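Local coordinates for uncharacterized protein (Bdellovibrio bacteriovorus, PDB 3TM8) that binds two ferric ions in an HD-GYP domain and is probably related in function to the cyclic-di-GMP phosphodiesterases of this class, at residues A[103-108]-A[151-156]; A[196-201]-A[248-253]; A[39-44]-A[73-78]. One frame throughout, in Å; residues are numbered along the deposited sequence. Where two conformers were deposited one is given.

The three contacts follow one another along the chain, 39-44 with 73-78 first, then 103-108 with 151-156, then 196-201 with 248-253, and none touches another. Interaction 2 is the one next to the metal centre: the side chain of Ile253 lies about 4 Å from that of the iron ligand His203 and about 9 Å from a bound ferric ion. Interactions 1 and 3 are remote from the irons. The centres of interactions 2 and 3 are 31 Å apart, on opposite sides of the middle of the chain. Interaction 1, whose centre is 25 Å from that of interaction 2, joins two helix starts, whereas interaction 3 ties strands of the N-terminal region.

Interaction 1: A[103-108]-A[151-156]; sequences KDIQTR and AQALSA
Gln106 supplies the polar link of this contact, its amide donating from NE2 to the carbonyl O of Ala156 over 3.0 Å. The bond is fairly straight, 162° at the hydrogen, and the acceptor lies close to the plane of the glutamine amide. On the acceptor side the approach is different, for NE2 stands above the plane of the Ala156 carbonyl. With CG anti to the backbone N (chi1 -172°) and a bend at chi2, the side chain is carried across to helix 153-158. Asn159 donates to Gln106 OE1 and Asp110 OD1 also engages NE2, so the amide is held at both ends.

Capping bonds set the start of helix 105-125. Asp104, its N-cap, accepts from Gln106 N through OD2 and from Thr107 N through OD1, both donors lying above the carboxylate plane; Thr107 OG1 adds a 2.8 Å bond to OD1. At the start of helix 153-158, Gln152 O receives Ala156 N.

The apolar part is small. Ile105 directs CG1 at the backbone of Gln152, 4.1 Å from its C atom, and the same CG1 comes within 4.2 Å of Ala156 CB. That methyl group also packs 4.0 Å from Ile105 O. Phe146 of helix 130-149 also covers Ile105 and Ala153.

The small side chain of Ala156 is consistent with the close approach of the two segments, 5.2 Å between the CA atoms of Gln106 and Ala156, while the amide, bonded through both N and O, probably helps to hold the two helix starts against each other.

Interaction 2: A[196-201]-A[248-253]; sequences LTLGAL and QTVINI
Ile253 and Val250 pack against the bare backbone at Gly199, in a contact made by van der Waals packing, with aliphatic branches against side chains and backbone. The backbones come closest at Val250, whose CA is 4.3 Å from Gly199 CA.

Around this point the side-chain branches divide the surface. Because Gly199 has no CB, the place of one is left to Ile253 CD1, which lies over Gly199 CA at 3.9 Å and reaches on to Leu196 CA at 4.1 Å. This reach follows from CG1 being anti to the carbonyl carbon and from an extended chi2 of 165°. Ile253 CG2 lies 3.5 Å from Gly199 O. Val250 sets CG1 against Gly199 CA at 4.1 Å, and CG2 against Gly199 N and Leu198, 3.7 Å from Leu198 CD2, where the two side chains meet at an oblique angle.

The segment axes approach to 8.3 Å and cross at -38°. Val281 of helix 276-293 touches both Leu196 and Ile253. Beyond the segments, Ala200 O bonds to His203 ND1 and Ile253 O to His257 ND1, so the backbone near the end of each segment probably helps to orient a histidine iron ligand; this close helix pair belongs to the helical core beside the di-iron site of the HD domain.

Interaction 3: A[39-44]-A[73-78]; sequences FNAYVK and RKMYIL
Tyr42 and Tyr76 form an antiparallel hydrogen-bonded pair, joined by two backbone bonds: Tyr42 N to Tyr76 O at 2.7 Å and Tyr76 N to Tyr42 O at 2.9 Å. Both donors lie in the plane of the carbonyl they meet. The pairing is a single bridge, and the strand axes diverge from antiparallel, with 132° between their directions. Beyond the bridge, water takes over at each end. One water donates to Asn40 O and accepts from Leu78 N; another donates to Lys74 O and accepts from Lys44 N.

Tyr76 O is also approached by Ala41 CA, a CA-H...O contact of 3.3 Å, and lies at the edge of the Tyr42 ring. Further along that ring, OH reaches Leu78 CD1 at 3.8 Å. The Tyr76 ring meets the Lys44 chain through CE2 and CB, while the lysine ammonium pairs with Asp47.

Bent at chi3 (69°), Met75 brings CE to 3.6 Å from Ala41 CB, and the same methyl group touches Val43 CG2. Separately, Ile77 CG2 lies 3.9 Å from Phe39 CD1 and, more loosely, 4.4 Å from Ala41 CB.

Strand 41-45 pairs with 48-53, and 74-78 with 23-27, so the bridge joins the 41-45/48-53 hairpin to the antiparallel pair 23-27/74-78 in one small beta unit, packed against helix 82-97 through Phe39 and Ile77.

Interaction 1: A[103-108]-A[151-156]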
loop_
_atom_site.group_PDB
_atom_site.type_symbol
_atom_site.label_atom_id
_atom_site.label_comp_id
_atom_site.label_asym_id
_atom_site.label_seq_id
_atom_site.Cartn_x
_atom_site.Cartn_y
_atom_site.Cartn_z
ATOM N N LYS A 103 -20.949 8.839 7.236
ATOM C CA LYS A 103 -20.331 7.686 7.886
ATOM C C LYS A 103 -19.019 8.099 8.541
ATOM O O LYS A 103 -18.292 8.927 7.998
ATOM C CB LYS A 103 -20.047 6.601 6.849
ATOM C CG LYS A 103 -19.957 5.198 7.412
ATOM C CD LYS A 103 -21.348 4.584 7.504
ATOM C CE LYS A 103 -22.039 4.611 6.145
ATOM N NZ LYS A 103 -23.506 4.360 6.243
ATOM N N ASP A 104 -18.716 7.512 9.699
ATOM C CA ASP A 104 -17.466 7.781 10.404
ATOM C C ASP A 104 -16.281 7.639 9.463
ATOM O O ASP A 104 -16.140 6.622 8.774
ATOM C CB ASP A 104 -17.315 6.826 11.592
ATOM C CG ASP A 104 -15.867 6.613 12.000
ATOM O OD1 ASP A 104 -15.438 5.443 12.030
ATOM O OD2 ASP A 104 -15.160 7.601 12.306
ATOM N N ILE A 105 -15.426 8.655 9.440
ATOM C CA ILE A 105 -14.295 8.672 8.520
ATOM C C ILE A 105 -13.343 7.496 8.756
ATOM O O ILE A 105 -12.761 6.974 7.813
ATOM C CB ILE A 105 -13.540 10.036 8.560
ATOM C CG1 ILE A 105 -12.542 10.142 7.400
ATOM C CG2 ILE A 105 -12.854 10.241 9.911
ATOM C CD1 ILE A 105 -13.180 10.143 6.022
ATOM N N GLN A 106 -13.196 7.066 10.003
ATOM C CA GLN A 106 -12.303 5.939 10.264
ATOM C C GLN A 106 -12.815 4.662 9.608
ATOM O O GLN A 106 -12.032 3.866 9.078
ATOM C CB GLN A 106 -12.073 5.698 11.761
ATOM C CG GLN A 106 -10.982 4.657 12.023
ATOM C CD GLN A 106 -9.632 5.137 11.528
ATOM O OE1 GLN A 106 -9.125 6.151 12.001
ATOM N NE2 GLN A 106 -9.068 4.444 10.541
ATOM N N THR A 107 -14.128 4.464 9.639
ATOM C CA THR A 107 -14.707 3.288 9.020
ATOM C C THR A 107 -14.570 3.351 7.504
ATOM O O THR A 107 -14.238 2.359 6.860
ATOM C CB THR A 107 -16.168 3.089 9.458
ATOM O OG1 THR A 107 -16.199 2.968 10.884
ATOM C CG2 THR A 107 -16.751 1.834 8.841
ATOM N N ARG A 108 -14.807 4.527 6.931
ATOM C CA ARG A 108 -14.605 4.709 5.497
ATOM C C ARG A 108 -13.149 4.421 5.117
ATOM O O ARG A 108 -12.883 3.714 4.141
ATOM C CB ARG A 108 -14.984 6.128 5.080
ATOM C CG ARG A 108 -16.443 6.481 5.358
ATOM C CD ARG A 108 -16.787 7.886 4.882
ATOM N NE ARG A 108 -16.511 8.012 3.461
ATOM C CZ ARG A 108 -16.281 9.162 2.833
ATOM N NH1 ARG A 108 -16.317 10.309 3.498
ATOM N NH2 ARG A 108 -16.012 9.154 1.533
ATOM N N ALA A 151 -11.140 16.075 4.657
ATOM C CA ALA A 151 -10.088 16.658 5.482
ATOM C C ALA A 151 -9.349 15.641 6.346
ATOM O O ALA A 151 -8.128 15.693 6.464
ATOM C CB ALA A 151 -10.657 17.768 6.347
ATOM N N GLN A 152 -10.089 14.720 6.951
ATOM C CA GLN A 152 -9.483 13.771 7.881
ATOM C C GLN A 152 -9.150 12.412 7.283
ATOM O O GLN A 152 -8.737 11.515 8.012
ATOM C CB GLN A 152 -10.374 13.579 9.107
ATOM C CG GLN A 152 -10.549 14.847 9.932
ATOM C CD GLN A 152 -9.225 15.513 10.273
ATOM O OE1 GLN A 152 -9.105 16.740 10.228
ATOM N NE2 GLN A 152 -8.227 14.708 10.623
ATOM N N ALA A 153 -9.316 12.247 5.975
ATOM C CA ALA A 153 -9.038 10.954 5.355
ATOM C C ALA A 153 -7.588 10.505 5.534
ATOM O O ALA A 153 -7.342 9.368 5.923
ATOM C CB ALA A 153 -9.419 10.959 3.883
ATOM N N LEU A 154 -6.627 11.381 5.252
ATOM C CA LEU A 154 -5.228 10.982 5.386
ATOM C C LEU A 154 -4.931 10.560 6.819
ATOM O O LEU A 154 -4.289 9.532 7.048
ATOM C CB LEU A 154 -4.260 12.083 4.934
ATOM C CG LEU A 154 -2.788 11.663 5.065
ATOM C CD1 LEU A 154 -1.956 12.227 3.933
ATOM C CD2 LEU A 154 -2.198 12.036 6.431
ATOM N N SER A 155 -5.406 11.332 7.791
ATOM C CA SER A 155 -5.151 10.998 9.188
ATOM C C SER A 155 -5.779 9.651 9.557
ATOM O O SER A 155 -5.161 8.842 10.262
ATOM C CB SER A 155 -5.645 12.109 10.119
ATOM O OG SER A 155 -7.032 12.334 9.959
ATOM N N ALA A 156 -6.991 9.397 9.073
ATOM C CA ALA A 156 -7.650 8.124 9.350
ATOM C C ALA A 156 -6.890 6.949 8.740
ATOM O O ALA A 156 -6.737 5.905 9.373
ATOM C CB ALA A 156 -9.080 8.153 8.842
#

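Interaction 2: A[196-201]-A[248-253]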
loop_
_atom_site.group_PDB
_atom_site.type_symbol
_atom_site.label_atom_id
_atom_site.label_comp_id
_atom_site.label_asym_id
_atom_site.label_seq_id
_atom_site.Cartn_x
_atom_site.Cartn_y
_atom_site.Cartn_z
ATOM N N LEU A 196 1.036 8.607 -10.064
ATOM C CA LEU A 196 1.866 8.657 -8.866
ATOM C C LEU A 196 1.317 7.700 -7.814
ATOM O O LEU A 196 2.058 6.923 -7.210
ATOM C CB LEU A 196 1.899 10.087 -8.316
ATOM C CG LEU A 196 2.495 10.289 -6.921
ATOM C CD1 LEU A 196 3.978 9.961 -6.917
ATOM C CD2 LEU A 196 2.246 11.711 -6.424
ATOM N N THR A 197 0.006 7.767 -7.604
ATOM C CA THR A 197 -0.657 6.940 -6.609
ATOM C C THR A 197 -0.551 5.463 -6.984
ATOM O O THR A 197 -0.217 4.608 -6.148
ATOM C CB THR A 197 -2.126 7.365 -6.458
ATOM O OG1 THR A 197 -2.161 8.730 -6.027
ATOM C CG2 THR A 197 -2.860 6.487 -5.449
ATOM N N LEU A 198 -0.827 5.161 -8.248
ATOM C CA LEU A 198 -0.735 3.788 -8.732
ATOM C C LEU A 198 0.687 3.229 -8.611
ATOM O O LEU A 198 0.892 2.096 -8.148
ATOM C CB LEU A 198 -1.229 3.709 -10.177
ATOM C CG LEU A 198 -1.225 2.338 -10.841
ATOM C CD1 LEU A 198 -2.058 1.327 -10.045
ATOM C CD2 LEU A 198 -1.727 2.466 -12.283
ATOM N N GLY A 199 1.672 4.013 -9.042
ATOM C CA GLY A 199 3.052 3.592 -8.936
ATOM C C GLY A 199 3.464 3.385 -7.495
ATOM O O GLY A 199 4.120 2.387 -7.163
ATOM N N ALA A 200 3.053 4.299 -6.618
ATOM C CA ALA A 200 3.339 4.139 -5.195
ATOM C C ALA A 200 2.698 2.868 -4.630
ATOM O O ALA A 200 3.310 2.124 -3.875
ATOM C CB ALA A 200 2.902 5.375 -4.421
ATOM N N LEU A 201 1.462 2.607 -5.010
ATOM C CA LEU A 201 0.790 1.420 -4.529
ATOM C C LEU A 201 1.553 0.150 -4.917
ATOM O O LEU A 201 1.663 -0.784 -4.112
ATOM C CB LEU A 201 -0.627 1.408 -5.079
ATOM C CG LEU A 201 -1.539 0.283 -4.636
ATOM C CD1 LEU A 201 -1.627 0.227 -3.124
ATOM C CD2 LEU A 201 -2.906 0.505 -5.251
ATOM N N GLN A 248 4.101 3.945 -18.335
ATOM C CA GLN A 248 5.533 4.187 -18.177
ATOM C C GLN A 248 5.874 4.790 -16.812
ATOM O O GLN A 248 6.874 4.417 -16.201
ATOM C CB GLN A 248 6.071 5.082 -19.294
ATOM C CG GLN A 248 7.588 5.197 -19.275
ATOM C CD GLN A 248 8.273 3.858 -19.508
ATOM O OE1 GLN A 248 7.942 3.137 -20.450
ATOM N NE2 GLN A 248 9.225 3.517 -18.645
ATOM N N THR A 249 5.047 5.714 -16.333
ATOM C CA THR A 249 5.287 6.334 -15.035
ATOM C C THR A 249 5.317 5.283 -13.922
ATOM O O THR A 249 6.131 5.357 -13.001
ATOM C CB THR A 249 4.205 7.364 -14.697
ATOM O OG1 THR A 249 4.251 8.436 -15.647
ATOM C CG2 THR A 249 4.407 7.913 -13.290
ATOM N N VAL A 250 4.415 4.309 -14.007
ATOM C CA VAL A 250 4.341 3.241 -13.015
ATOM C C VAL A 250 5.594 2.355 -13.078
ATOM O O VAL A 250 6.186 2.022 -12.047
ATOM C CB VAL A 250 3.050 2.423 -13.219
ATOM C CG1 VAL A 250 3.031 1.210 -12.310
ATOM C CG2 VAL A 250 1.826 3.315 -12.980
ATOM N N ILE A 251 6.000 1.987 -14.289
ATOM C CA ILE A 251 7.247 1.254 -14.484
ATOM C C ILE A 251 8.424 2.040 -13.910
ATOM O O ILE A 251 9.283 1.480 -13.238
ATOM C CB ILE A 251 7.503 0.952 -15.980
ATOM C CG1 ILE A 251 6.405 0.033 -16.533
ATOM C CG2 ILE A 251 8.898 0.345 -16.185
ATOM C CD1 ILE A 251 6.297 0.063 -18.057
ATOM N N ASN A 252 8.467 3.342 -14.181
ATOM C CA ASN A 252 9.541 4.171 -13.643
ATOM C C ASN A 252 9.572 4.175 -12.126
ATOM O O ASN A 252 10.634 4.095 -11.526
ATOM C CB ASN A 252 9.421 5.611 -14.134
ATOM C CG ASN A 252 9.693 5.743 -15.614
ATOM O OD1 ASN A 252 10.228 4.826 -16.245
ATOM N ND2 ASN A 252 9.328 6.890 -16.182
ATOM N N ILE A 253 8.407 4.286 -11.500
ATOM C CA ILE A 253 8.350 4.300 -10.046
ATOM C C ILE A 253 8.789 2.946 -9.467
ATOM O O ILE A 253 9.577 2.885 -8.521
ATOM C CB ILE A 253 6.964 4.724 -9.553
ATOM C CG1 ILE A 253 6.748 6.214 -9.849
ATOM C CG2 ILE A 253 6.805 4.438 -8.065
ATOM C CD1 ILE A 253 5.294 6.653 -9.728
#

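Interaction 3: A[39-44]-A[73-78]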
loop_
_atom_site.group_PDB
_atom_site.type_symbol
_atom_site.label_atom_id
_atom_site.label_comp_id
_atom_site.label_asym_id
_atom_site.label_seq_id
_atom_site.Cartn_x
_atom_site.Cartn_y
_atom_site.Cartn_z
ATOM N N PHE A 39 -21.601 -14.598 5.382
ATOM C CA PHE A 39 -20.840 -15.788 5.009
ATOM C C PHE A 39 -19.885 -16.132 6.151
ATOM O O PHE A 39 -19.500 -15.255 6.924
ATOM C CB PHE A 39 -20.029 -15.542 3.731
ATOM C CG PHE A 39 -19.224 -14.266 3.760
ATOM C CD1 PHE A 39 -17.923 -14.246 4.243
ATOM C CD2 PHE A 39 -19.778 -13.085 3.301
ATOM C CE1 PHE A 39 -17.191 -13.057 4.272
ATOM C CE2 PHE A 39 -19.060 -11.898 3.335
ATOM C CZ PHE A 39 -17.766 -11.880 3.814
ATOM N N ASN A 40 -19.527 -17.408 6.287
ATOM C CA ASN A 40 -18.415 -17.787 7.158
ATOM C C ASN A 40 -17.080 -17.476 6.493
ATOM O O ASN A 40 -16.991 -17.433 5.273
ATOM C CB ASN A 40 -18.415 -19.297 7.407
ATOM C CG ASN A 40 -19.497 -19.758 8.360
ATOM O OD1 ASN A 40 -20.125 -18.965 9.078
ATOM N ND2 ASN A 40 -19.701 -21.075 8.390
ATOM N N ALA A 41 -16.026 -17.332 7.295
ATOM C CA ALA A 41 -14.667 -17.264 6.754
ATOM C C ALA A 41 -13.742 -18.155 7.572
ATOM O O ALA A 41 -13.866 -18.250 8.798
ATOM C CB ALA A 41 -14.148 -15.828 6.694
ATOM N N TYR A 42 -12.830 -18.809 6.866
ATOM C CA TYR A 42 -11.988 -19.853 7.414
ATOM C C TYR A 42 -10.520 -19.473 7.303
ATOM O O TYR A 42 -10.106 -18.823 6.339
ATOM C CB TYR A 42 -12.225 -21.153 6.641
ATOM C CG TYR A 42 -13.661 -21.634 6.702
ATOM C CD1 TYR A 42 -14.036 -22.654 7.569
ATOM C CD2 TYR A 42 -14.647 -21.050 5.911
ATOM C CE1 TYR A 42 -15.349 -23.084 7.637
ATOM C CE2 TYR A 42 -15.964 -21.468 5.974
ATOM C CZ TYR A 42 -16.312 -22.485 6.835
ATOM O OH TYR A 42 -17.624 -22.892 6.882
ATOM N N VAL A 43 -9.742 -19.872 8.306
ATOM C CA VAL A 43 -8.294 -19.728 8.289
ATOM C C VAL A 43 -7.698 -21.111 8.035
ATOM O O VAL A 43 -8.128 -22.103 8.631
ATOM C CB VAL A 43 -7.770 -19.177 9.642
ATOM C CG1 VAL A 43 -6.246 -19.182 9.677
ATOM C CG2 VAL A 43 -8.306 -17.772 9.898
ATOM N N LYS A 44 -6.714 -21.182 7.149
ATOM C CA LYS A 44 -6.072 -22.455 6.855
ATOM C C LYS A 44 -5.001 -22.759 7.894
ATOM O O LYS A 44 -4.059 -21.994 8.058
ATOM C CB LYS A 44 -5.466 -22.421 5.449
ATOM C CG LYS A 44 -4.916 -23.761 4.981
ATOM C CD LYS A 44 -4.487 -23.697 3.515
ATOM C CE LYS A 44 -3.237 -22.850 3.327
ATOM N NZ LYS A 44 -2.006 -23.547 3.809
ATOM N N ARG A 73 -3.252 -13.137 5.339
ATOM C CA ARG A 73 -3.206 -12.633 3.977
ATOM C C ARG A 73 -4.442 -13.126 3.227
ATOM O O ARG A 73 -5.256 -12.325 2.780
ATOM C CB ARG A 73 -1.940 -13.108 3.268
ATOM C CG ARG A 73 -0.654 -12.738 3.976
ATOM C CD ARG A 73 0.551 -13.282 3.225
ATOM N NE ARG A 73 1.773 -13.171 4.011
ATOM C CZ ARG A 73 2.861 -13.909 3.808
ATOM N NH1 ARG A 73 2.882 -14.823 2.842
ATOM N NH2 ARG A 73 3.925 -13.738 4.579
ATOM N N LYS A 74 -4.577 -14.443 3.088
ATOM C CA LYS A 74 -5.759 -15.038 2.480
ATOM C C LYS A 74 -6.545 -15.797 3.527
ATOM O O LYS A 74 -5.976 -16.467 4.400
ATOM C CB LYS A 74 -5.386 -16.025 1.367
ATOM C CG LYS A 74 -4.612 -15.448 0.200
ATOM C CD LYS A 74 -5.506 -14.706 -0.763
ATOM C CE LYS A 74 -4.727 -14.326 -2.012
ATOM N NZ LYS A 74 -3.438 -13.674 -1.647
ATOM N N MET A 75 -7.865 -15.694 3.426
ATOM C CA MET A 75 -8.768 -16.567 4.146
ATOM C C MET A 75 -9.652 -17.216 3.101
ATOM O O MET A 75 -9.475 -16.978 1.904
ATOM C CB MET A 75 -9.580 -15.798 5.183
ATOM C CG MET A 75 -8.775 -15.469 6.438
ATOM S SD MET A 75 -9.702 -14.528 7.660
ATOM C CE MET A 75 -10.889 -15.755 8.194
ATOM N N TYR A 76 -10.589 -18.046 3.547
ATOM C CA TYR A 76 -11.349 -18.877 2.634
ATOM C C TYR A 76 -12.822 -18.805 2.978
ATOM O O TYR A 76 -13.195 -18.662 4.148
ATOM C CB TYR A 76 -10.820 -20.327 2.685
ATOM C CG TYR A 76 -9.364 -20.318 2.308
ATOM C CD1 TYR A 76 -8.977 -20.397 0.977
ATOM C CD2 TYR A 76 -8.381 -20.115 3.266
ATOM C CE1 TYR A 76 -7.641 -20.330 0.615
ATOM C CE2 TYR A 76 -7.035 -20.041 2.911
ATOM C CZ TYR A 76 -6.674 -20.145 1.583
ATOM O OH TYR A 76 -5.344 -20.060 1.218
ATOM N N ILE A 77 -13.660 -18.883 1.951
ATOM C CA ILE A 77 -15.102 -18.925 2.147
ATOM C C ILE A 77 -15.638 -20.111 1.369
ATOM O O ILE A 77 -14.994 -20.599 0.436
ATOM C CB ILE A 77 -15.792 -17.618 1.672
ATOM C CG1 ILE A 77 -15.622 -17.430 0.161
ATOM C CG2 ILE A 77 -15.269 -16.428 2.468
ATOM C CD1 ILE A 77 -16.356 -16.210 -0.439
ATOM N N LEU A 78 -16.814 -20.589 1.751
ATOM C CA LEU A 78 -17.470 -21.625 0.971
ATOM C C LEU A 78 -17.812 -21.066 -0.400
ATOM O O LEU A 78 -18.341 -19.963 -0.517
ATOM C CB LEU A 78 -18.747 -22.088 1.668
ATOM C CG LEU A 78 -18.500 -22.829 2.983
ATOM C CD1 LEU A 78 -19.798 -22.908 3.776
ATOM C CD2 LEU A 78 -17.928 -24.217 2.725
HETATM O O HOH W 1 -18.221 -19.330 3.757
HETATM O O HOH W 2 -5.799 -18.650 6.083
#